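Local coordinates for protein ORF14 (Streptomyces clavuligerus, PDB 2WPX) that binds acetyl-CoA and probably acts as an acyltransferase, a tandem GNAT protein of the clavulanic acid biosynthesis pathway, at residues E7-V11 / A104-H108; A39-D45 / T257-Y263; A77-G81 / K115-T119. All coordinates share one frame; numbering follows the deposited sequence.

None of the three contacts lies in the core; all are surface contacts, and they illustrate how chemistry follows position in a fold. Interactions 1 and 3 both pack helix 101-115 or the turn that ends it against strands of the acetyl-CoA-binding N-terminal GNAT domain, with centres about 19 Å apart. Interaction 1, near the cofactor, is apolar and aromatic, without a hydrogen bond across it. Interaction 3 mixes a leucine-histidine contact with an arginine held by carbonyl oxygens and water. Interaction 2 instead joins the two GNAT regions, a loop and the following helix start against a loop, through a cysteine sulfur, a tyrosine face and a proline, its centre about 29 and 30 Å from theirs.

Interaction 1: E7-V11 / A104-H108; sequences ELEFV and ALWAH
The F10 ring lies face to face with the imidazole of H108, centroids 4.3 Å apart and planes inclined by 27°. The overlap is partial: the rim of the imidazole sits over the rim of the phenyl face, and F10 CD1 lies correspondingly over the rim of the imidazole. At the phenyl edge, near the ring plane, L105 contributes a methyl, CD2, 3.7 Å from F10 CE1. The carbonyl oxygen of A104 approaches F10 CZ obliquely, already engaged in the helical bond from H108 N. The imidazole and the L105 methyl therefore meet F10 from two directions, a face and an edge.

With CG opposite the backbone N (chi1 -173°), the H108 imidazole is carried out from the helix to the strand, and its CB also meets the phenyl ring, 3.7 Å from F10 CE1. The F10 and H108 side chains slide past each other in opposite directions. Further toward the chain start, L8 adds a smaller apolar contact, its CD1 resting 3.8 Å from A104 CB.

The layer continues beneath: F10 also touches W62 and V64 of strand 57-66, W62 meets H108 edge to face, and L105 packs on L90 and V92, residues that bind acetyl-CoA. Axes of the short strand 9-11 and helix 104-108 pass 11.1 Å apart at their closest, crossing at -47°. Helix 101-115 follows R98, R99 and G100 and carries G102 and R103 in its first turn, all five of them acetyl-CoA-binding residues. Its packing over the first strands is characteristic of the GNAT fold; from the same helix W106 reaches the acetyl-CoA pocket.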
loop_
_atom_site.group_PDB
_atom_site.type_symbol
_atom_site.label_atom_id
_atom_site.label_comp_id
_atom_site.label_asym_id
_atom_site.label_seq_id
_atom_site.Cartn_x
_atom_site.Cartn_y
_atom_site.Cartn_z
ATOM N N GLU A 7 -14.579 8.111 29.740
ATOM C CA GLU A 7 -13.282 7.492 30.009
ATOM C C GLU A 7 -12.794 6.591 28.873
ATOM O O GLU A 7 -13.386 5.552 28.559
ATOM C CB GLU A 7 -13.370 6.686 31.288
ATOM C CG GLU A 7 -13.095 7.495 32.524
ATOM C CD GLU A 7 -11.622 7.448 32.893
ATOM O OE1 GLU A 7 -11.165 6.379 33.374
ATOM O OE2 GLU A 7 -10.917 8.472 32.692
ATOM N N LEU A 8 -11.692 6.951 28.258
ATOM C CA LEU A 8 -11.165 6.077 27.211
ATOM C C LEU A 8 -10.034 5.247 27.761
ATOM O O LEU A 8 -9.138 5.779 28.389
ATOM C CB LEU A 8 -10.673 6.883 26.017
ATOM C CG LEU A 8 -11.763 7.689 25.305
ATOM C CD1 LEU A 8 -11.161 8.851 24.479
ATOM C CD2 LEU A 8 -12.669 6.787 24.463
ATOM N N GLU A 9 -10.085 3.947 27.524
ATOM C CA GLU A 9 -9.025 3.042 27.906
ATOM C C GLU A 9 -8.147 2.682 26.670
ATOM O O GLU A 9 -8.660 2.230 25.645
ATOM C CB GLU A 9 -9.672 1.797 28.467
ATOM C CG GLU A 9 -8.830 1.007 29.409
ATOM C CD GLU A 9 -9.301 -0.424 29.430
ATOM O OE1 GLU A 9 -8.661 -1.254 30.114
ATOM O OE2 GLU A 9 -10.311 -0.716 28.726
ATOM N N PHE A 10 -6.838 2.932 26.766
ATOM C CA PHE A 10 -5.848 2.492 25.764
ATOM C C PHE A 10 -5.216 1.168 26.175
ATOM O O PHE A 10 -4.612 1.067 27.217
ATOM C CB PHE A 10 -4.754 3.542 25.555
ATOM C CG PHE A 10 -5.272 4.823 24.993
ATOM C CD1 PHE A 10 -5.319 5.016 23.618
ATOM C CD2 PHE A 10 -5.752 5.822 25.835
ATOM C CE1 PHE A 10 -5.816 6.199 23.077
ATOM C CE2 PHE A 10 -6.254 7.029 25.309
ATOM C CZ PHE A 10 -6.297 7.212 23.917
ATOM N N VAL A 11 -5.390 0.156 25.349
ATOM C CA VAL A 11 -4.872 -1.175 25.609
ATOM C C VAL A 11 -4.081 -1.582 24.345
ATOM O O VAL A 11 -4.520 -1.321 23.239
ATOM C CB VAL A 11 -6.070 -2.150 25.862
ATOM C CG1 VAL A 11 -7.237 -1.658 25.132
ATOM C CG2 VAL A 11 -5.773 -3.593 25.402
ATOM N N ALA A 104 -8.018 12.242 20.861
ATOM C CA ALA A 104 -7.338 11.483 21.891
ATOM C C ALA A 104 -6.346 10.467 21.244
ATOM O O ALA A 104 -5.257 10.266 21.762
ATOM C CB ALA A 104 -8.380 10.789 22.801
ATOM N N LEU A 105 -6.695 9.900 20.092
ATOM C CA LEU A 105 -5.819 8.922 19.430
ATOM C C LEU A 105 -4.542 9.589 18.920
ATOM O O LEU A 105 -3.448 9.095 19.053
ATOM C CB LEU A 105 -6.570 8.251 18.294
ATOM C CG LEU A 105 -7.509 7.132 18.750
ATOM C CD1 LEU A 105 -8.322 6.645 17.519
ATOM C CD2 LEU A 105 -6.755 5.953 19.459
ATOM N N TRP A 106 -4.722 10.779 18.386
ATOM C CA TRP A 106 -3.654 11.554 17.882
ATOM C C TRP A 106 -2.729 11.997 19.019
ATOM O O TRP A 106 -1.485 12.037 18.865
ATOM C CB TRP A 106 -4.260 12.783 17.219
ATOM C CG TRP A 106 -3.221 13.642 16.723
ATOM C CD1 TRP A 106 -2.700 14.738 17.339
ATOM C CD2 TRP A 106 -2.471 13.453 15.522
ATOM N NE1 TRP A 106 -1.703 15.302 16.551
ATOM C CE2 TRP A 106 -1.540 14.520 15.438
ATOM C CE3 TRP A 106 -2.524 12.515 14.474
ATOM C CZ2 TRP A 106 -0.659 14.644 14.377
ATOM C CZ3 TRP A 106 -1.632 12.642 13.417
ATOM C CH2 TRP A 106 -0.709 13.695 13.386
ATOM N N ALA A 107 -3.314 12.366 20.147
ATOM C CA ALA A 107 -2.517 12.758 21.300
ATOM C C ALA A 107 -1.711 11.570 21.809
ATOM O O ALA A 107 -0.568 11.728 22.249
ATOM C CB ALA A 107 -3.409 13.338 22.436
ATOM N N HIS A 108 -2.316 10.390 21.782
ATOM C CA HIS A 108 -1.626 9.168 22.155
ATOM C C HIS A 108 -0.512 8.891 21.109
ATOM O O HIS A 108 0.633 8.600 21.468
ATOM C CB HIS A 108 -2.653 8.019 22.300
ATOM C CG HIS A 108 -2.088 6.740 22.831
ATOM N ND1 HIS A 108 -2.113 5.564 22.110
ATOM C CD2 HIS A 108 -1.488 6.438 24.007
ATOM C CE1 HIS A 108 -1.530 4.602 22.796
ATOM N NE2 HIS A 108 -1.132 5.104 23.948
#

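Interaction 2: A39-D45 / T257-Y263; sequences APPCNVD and TTGNPAY
Residues 39-45 run as an extended, proline-rich strip into the start of helix 43-51 and lie along the loop 257-263, the closest pair of CA atoms being those of C42 and G259, 5.1 Å apart, while a type I beta turn from N260 to Y263 closes the loop at the other end. C42 holds the centre. Its thiol sulfur caps the new helix by accepting from D45 N at 3.4 Å, an almost straight bond of 176°, and it accepts a second, weak bond from G259 N, also at 3.4 Å. With SG opposite the backbone N (chi1 164°), one sulfur serves the helix end and the neighbouring loop at once. The loop is itself braced by T257 OG1, which donates to G259 O at 2.8 Å.

Toward the turn, CH-pi and apolar contacts predominate. A39 CA and P40 CD both lie over one face of the Y263 ring, in CH-pi contacts at 3.9 Å and 4.3 Å from its centroid, and A39 CB comes 3.4 Å from Y263 CD1. The ring of P40 also leans across the side-chain amide of N260. At the helix end the V44 and T258 side chains cross at about a right angle, V44 CG1 facing T258 OG1, and D45 lies obliquely against the methyl of T257.

The charge of D45 is taken up by salt bridges to R231 and R233, T258 OG1 bonds to G232 O, and P41 turns back to M28 and A32 of helix 18-33. The start of helix 43-51 is in this way joined to the connection between strands 247-256 and 263-271 of the second GNAT region.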
loop_
_atom_site.group_PDB
_atom_site.type_symbol
_atom_site.label_atom_id
_atom_site.label_comp_id
_atom_site.label_asym_id
_atom_site.label_seq_id
_atom_site.Cartn_x
_atom_site.Cartn_y
_atom_site.Cartn_z
ATOM N N ALA A 39 -11.046 -2.504 -1.197
ATOM C CA ALA A 39 -11.315 -3.919 -0.970
ATOM C C ALA A 39 -11.614 -4.032 0.533
ATOM O O ALA A 39 -10.929 -3.407 1.311
ATOM C CB ALA A 39 -10.104 -4.755 -1.333
ATOM N N PRO A 40 -12.651 -4.784 0.922
ATOM C CA PRO A 40 -12.874 -5.146 2.349
ATOM C C PRO A 40 -11.591 -5.684 2.987
ATOM O O PRO A 40 -10.755 -6.283 2.323
ATOM C CB PRO A 40 -13.909 -6.276 2.299
ATOM C CG PRO A 40 -14.625 -6.078 0.871
ATOM C CD PRO A 40 -13.571 -5.463 -0.016
ATOM N N PRO A 41 -11.426 -5.440 4.269
ATOM C CA PRO A 41 -10.259 -5.912 4.992
ATOM C C PRO A 41 -10.323 -7.392 4.961
ATOM O O PRO A 41 -11.394 -7.926 5.102
ATOM C CB PRO A 41 -10.495 -5.414 6.415
ATOM C CG PRO A 41 -11.387 -4.251 6.254
ATOM C CD PRO A 41 -12.308 -4.612 5.104
ATOM N N CYS A 42 -9.195 -8.028 4.657
ATOM C CA CYS A 42 -9.036 -9.477 4.784
ATOM C C CYS A 42 -8.440 -9.775 6.177
ATOM O O CYS A 42 -7.340 -9.324 6.525
ATOM C CB CYS A 42 -8.099 -9.973 3.675
ATOM S SG CYS A 42 -7.441 -11.589 3.906
ATOM N N ASN A 43 -9.177 -10.540 6.956
ATOM C CA ASN A 43 -8.765 -10.922 8.307
ATOM C C ASN A 43 -7.466 -11.673 8.411
ATOM O O ASN A 43 -6.708 -11.466 9.350
ATOM C CB ASN A 43 -9.913 -11.668 8.990
ATOM C CG ASN A 43 -11.077 -10.730 9.262
ATOM O OD1 ASN A 43 -10.927 -9.547 9.099
ATOM N ND2 ASN A 43 -12.215 -11.245 9.660
ATOM N N VAL A 44 -7.213 -12.556 7.452
ATOM C CA VAL A 44 -5.897 -13.173 7.337
ATOM C C VAL A 44 -4.801 -12.125 7.180
ATOM O O VAL A 44 -3.844 -12.071 7.968
ATOM C CB VAL A 44 -5.899 -14.202 6.184
ATOM C CG1 VAL A 44 -4.463 -14.885 5.986
ATOM C CG2 VAL A 44 -7.024 -15.269 6.491
ATOM N N ASP A 45 -4.959 -11.267 6.166
ATOM C CA ASP A 45 -4.043 -10.136 5.970
ATOM C C ASP A 45 -3.878 -9.317 7.252
ATOM O O ASP A 45 -2.751 -9.059 7.721
ATOM C CB ASP A 45 -4.583 -9.290 4.825
ATOM C CG ASP A 45 -3.709 -8.122 4.474
ATOM O OD1 ASP A 45 -4.270 -7.133 3.959
ATOM O OD2 ASP A 45 -2.472 -8.184 4.671
ATOM N N THR A 257 -4.724 -10.945 -1.957
ATOM C CA THR A 257 -5.026 -11.436 -0.582
ATOM C C THR A 257 -5.782 -12.790 -0.568
ATOM O O THR A 257 -6.351 -13.234 -1.581
ATOM C CB THR A 257 -5.745 -10.382 0.299
ATOM O OG1 THR A 257 -6.951 -9.978 -0.342
ATOM C CG2 THR A 257 -4.933 -9.129 0.518
ATOM N N THR A 258 -5.725 -13.488 0.562
ATOM C CA THR A 258 -6.517 -14.682 0.723
ATOM C C THR A 258 -7.993 -14.337 0.501
ATOM O O THR A 258 -8.679 -14.985 -0.262
ATOM C CB THR A 258 -6.291 -15.363 2.106
ATOM O OG1 THR A 258 -4.965 -15.870 2.183
ATOM C CG2 THR A 258 -7.242 -16.571 2.304
ATOM N N GLY A 259 -8.472 -13.304 1.159
ATOM C CA GLY A 259 -9.882 -12.902 1.058
ATOM C C GLY A 259 -10.137 -12.067 -0.198
ATOM O O GLY A 259 -9.187 -11.570 -0.839
ATOM N N ASN A 260 -11.425 -11.892 -0.526
ATOM C CA ASN A 260 -11.847 -10.989 -1.591
ATOM C C ASN A 260 -11.408 -11.488 -2.953
ATOM O O ASN A 260 -10.546 -10.876 -3.562
ATOM C CB ASN A 260 -11.225 -9.589 -1.369
ATOM C CG ASN A 260 -11.615 -8.995 -0.044
ATOM O OD1 ASN A 260 -10.803 -8.354 0.630
ATOM N ND2 ASN A 260 -12.882 -9.189 0.344
ATOM N N PRO A 261 -11.999 -12.590 -3.437
ATOM C CA PRO A 261 -11.603 -13.192 -4.717
ATOM C C PRO A 261 -11.679 -12.245 -5.910
ATOM O O PRO A 261 -11.058 -12.506 -6.945
ATOM C CB PRO A 261 -12.631 -14.321 -4.918
ATOM C CG PRO A 261 -13.198 -14.608 -3.480
ATOM C CD PRO A 261 -13.122 -13.302 -2.764
ATOM N N ALA A 262 -12.501 -11.216 -5.814
ATOM C CA ALA A 262 -12.687 -10.254 -6.887
ATOM C C ALA A 262 -11.704 -9.078 -6.873
ATOM O O ALA A 262 -11.762 -8.230 -7.744
ATOM C CB ALA A 262 -14.174 -9.693 -6.840
ATOM N N TYR A 263 -10.835 -8.982 -5.884
ATOM C CA TYR A 263 -9.979 -7.806 -5.819
ATOM C C TYR A 263 -8.504 -8.175 -5.949
ATOM O O TYR A 263 -8.087 -9.220 -5.527
ATOM C CB TYR A 263 -10.175 -7.050 -4.501
ATOM C CG TYR A 263 -11.493 -6.343 -4.354
ATOM C CD1 TYR A 263 -11.556 -4.941 -4.391
ATOM C CD2 TYR A 263 -12.684 -7.062 -4.171
ATOM C CE1 TYR A 263 -12.710 -4.284 -4.243
ATOM C CE2 TYR A 263 -13.886 -6.385 -4.002
ATOM C CZ TYR A 263 -13.867 -5.001 -4.050
ATOM O OH TYR A 263 -14.998 -4.297 -3.891
#

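Interaction 3: A77-G81 / K115-T119; sequences ALPDG and KHDRT
R118 meets L78 and P79 through CG and its guanidinium. CB leads to CG, placed opposite the carbonyl carbon, and CG lies 4.0 Å from L78 CD1. The chain bends at chi2 (-48°), and beyond CD the NE atom turns back to its own segment, donating to H116 O at 3.0 Å with an angle of 140°; NE stands above the carbonyl plane of H116, whose oxygen lies close to the guanidinium plane. CZ and its two nitrogens then reach the strand. L78 CB lies over one face of the group, 3.6 Å from R118 NH2, while P79 O receives two weak bonds, from NH1 at 3.1 Å and from NH2 at 3.3 Å, both well bent. NH2 also donates to a water that in turn donates to L78 O and D80 OD2, linking the arginine to the acidic side chain without direct contact. NH1 has a further acceptor in T84 O, at the start of strand 84-92.

L78 meets a second flat group beside this one. Its CG stands over one face of the H116 imidazole, 4.1 Å from the centroid and only 14° off the normal, a CH-pi contact; H116 NE2 is bonded to D60. The leucine thus offers CG to the imidazole face and CB to the guanidinium face.

H116 is the first residue to leave helical geometry after helix 101-115, and D117, with positive phi, is the C-prime residue of a Schellman motif. The helix stop and the arginine that follows it are thereby fastened to the end of strand 69-79 within the N-terminal GNAT fold.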
loop_
_atom_site.group_PDB
_atom_site.type_symbol
_atom_site.label_atom_id
_atom_site.label_comp_id
_atom_site.label_asym_id
_atom_site.label_seq_id
_atom_site.Cartn_x
_atom_site.Cartn_y
_atom_site.Cartn_z
ATOM N N ALA A 77 3.971 2.709 12.676
ATOM C CA ALA A 77 5.096 1.908 12.148
ATOM C C ALA A 77 6.318 2.729 12.396
ATOM O O ALA A 77 6.336 3.917 12.100
ATOM C CB ALA A 77 4.919 1.600 10.628
ATOM N N LEU A 78 7.331 2.106 12.979
ATOM C CA LEU A 78 8.552 2.829 13.315
ATOM C C LEU A 78 9.689 2.272 12.493
ATOM O O LEU A 78 10.195 1.189 12.796
ATOM C CB LEU A 78 8.898 2.697 14.819
ATOM C CG LEU A 78 7.934 3.258 15.887
ATOM C CD1 LEU A 78 7.482 4.674 15.654
ATOM C CD2 LEU A 78 6.779 2.355 16.087
ATOM N N PRO A 79 10.107 2.995 11.452
ATOM C CA PRO A 79 11.290 2.539 10.705
ATOM C C PRO A 79 12.550 2.563 11.590
ATOM O O PRO A 79 12.897 3.607 12.171
ATOM C CB PRO A 79 11.421 3.590 9.590
ATOM C CG PRO A 79 10.081 4.325 9.570
ATOM C CD PRO A 79 9.616 4.298 10.979
ATOM N N ASP A 80 13.240 1.437 11.710
ATOM C CA ASP A 80 14.460 1.415 12.540
ATOM C C ASP A 80 15.391 2.556 12.175
ATOM O O ASP A 80 15.562 2.829 10.991
ATOM C CB ASP A 80 15.220 0.093 12.367
ATOM C CG ASP A 80 14.438 -1.071 12.873
ATOM O OD1 ASP A 80 14.566 -2.166 12.300
ATOM O OD2 ASP A 80 13.670 -0.882 13.832
ATOM N N GLY A 81 15.986 3.220 13.171
ATOM C CA GLY A 81 17.056 4.204 12.927
ATOM C C GLY A 81 16.592 5.534 12.344
ATOM O O GLY A 81 17.402 6.381 12.034
ATOM N N LYS A 115 7.973 8.543 22.809
ATOM C CA LYS A 115 8.562 7.450 23.587
ATOM C C LYS A 115 9.658 6.725 22.756
ATOM O O LYS A 115 10.666 6.265 23.286
ATOM C CB LYS A 115 7.447 6.492 24.020
ATOM C CG LYS A 115 7.940 5.268 24.668
ATOM C CD LYS A 115 6.794 4.343 24.987
ATOM C CE LYS A 115 6.361 3.603 23.758
ATOM N NZ LYS A 115 5.971 2.264 24.296
ATOM N N HIS A 116 9.427 6.669 21.448
ATOM C CA HIS A 116 10.318 6.043 20.494
ATOM C C HIS A 116 11.357 7.010 19.867
ATOM O O HIS A 116 11.997 6.665 18.862
ATOM C CB HIS A 116 9.484 5.448 19.360
ATOM C CG HIS A 116 8.723 4.211 19.736
ATOM N ND1 HIS A 116 9.344 3.010 19.980
ATOM C CD2 HIS A 116 7.395 3.985 19.872
ATOM C CE1 HIS A 116 8.439 2.093 20.255
ATOM N NE2 HIS A 116 7.244 2.654 20.183
ATOM N N ASP A 117 11.501 8.207 20.440
ATOM C CA ASP A 117 12.494 9.206 19.986
ATOM C C ASP A 117 12.263 9.713 18.572
ATOM O O ASP A 117 13.205 10.109 17.894
ATOM C CB ASP A 117 13.912 8.674 20.118
ATOM C CG ASP A 117 14.189 8.142 21.513
ATOM O OD1 ASP A 117 14.569 6.955 21.653
ATOM O OD2 ASP A 117 13.940 8.904 22.482
ATOM N N ARG A 118 11.009 9.715 18.139
ATOM C CA ARG A 118 10.657 10.208 16.817
ATOM C C ARG A 118 10.236 11.654 16.990
ATOM O O ARG A 118 9.437 11.996 17.894
ATOM C CB ARG A 118 9.511 9.374 16.214
ATOM C CG ARG A 118 9.821 7.890 16.246
ATOM C CD ARG A 118 11.217 7.602 15.704
ATOM N NE ARG A 118 11.696 6.223 15.905
ATOM C CZ ARG A 118 11.656 5.245 15.001
ATOM N NH1 ARG A 118 11.076 5.424 13.819
ATOM N NH2 ARG A 118 12.166 4.057 15.308
ATOM N N THR A 119 10.805 12.485 16.138
ATOM C CA THR A 119 10.510 13.890 16.078
ATOM C C THR A 119 9.226 14.184 15.269
ATOM O O THR A 119 8.558 15.219 15.488
ATOM C CB THR A 119 11.672 14.626 15.353
ATOM O OG1 THR A 119 12.881 14.398 16.082
ATOM C CG2 THR A 119 11.409 16.127 15.274
HETATM O O HOH W 1 12.125 1.302 14.760
#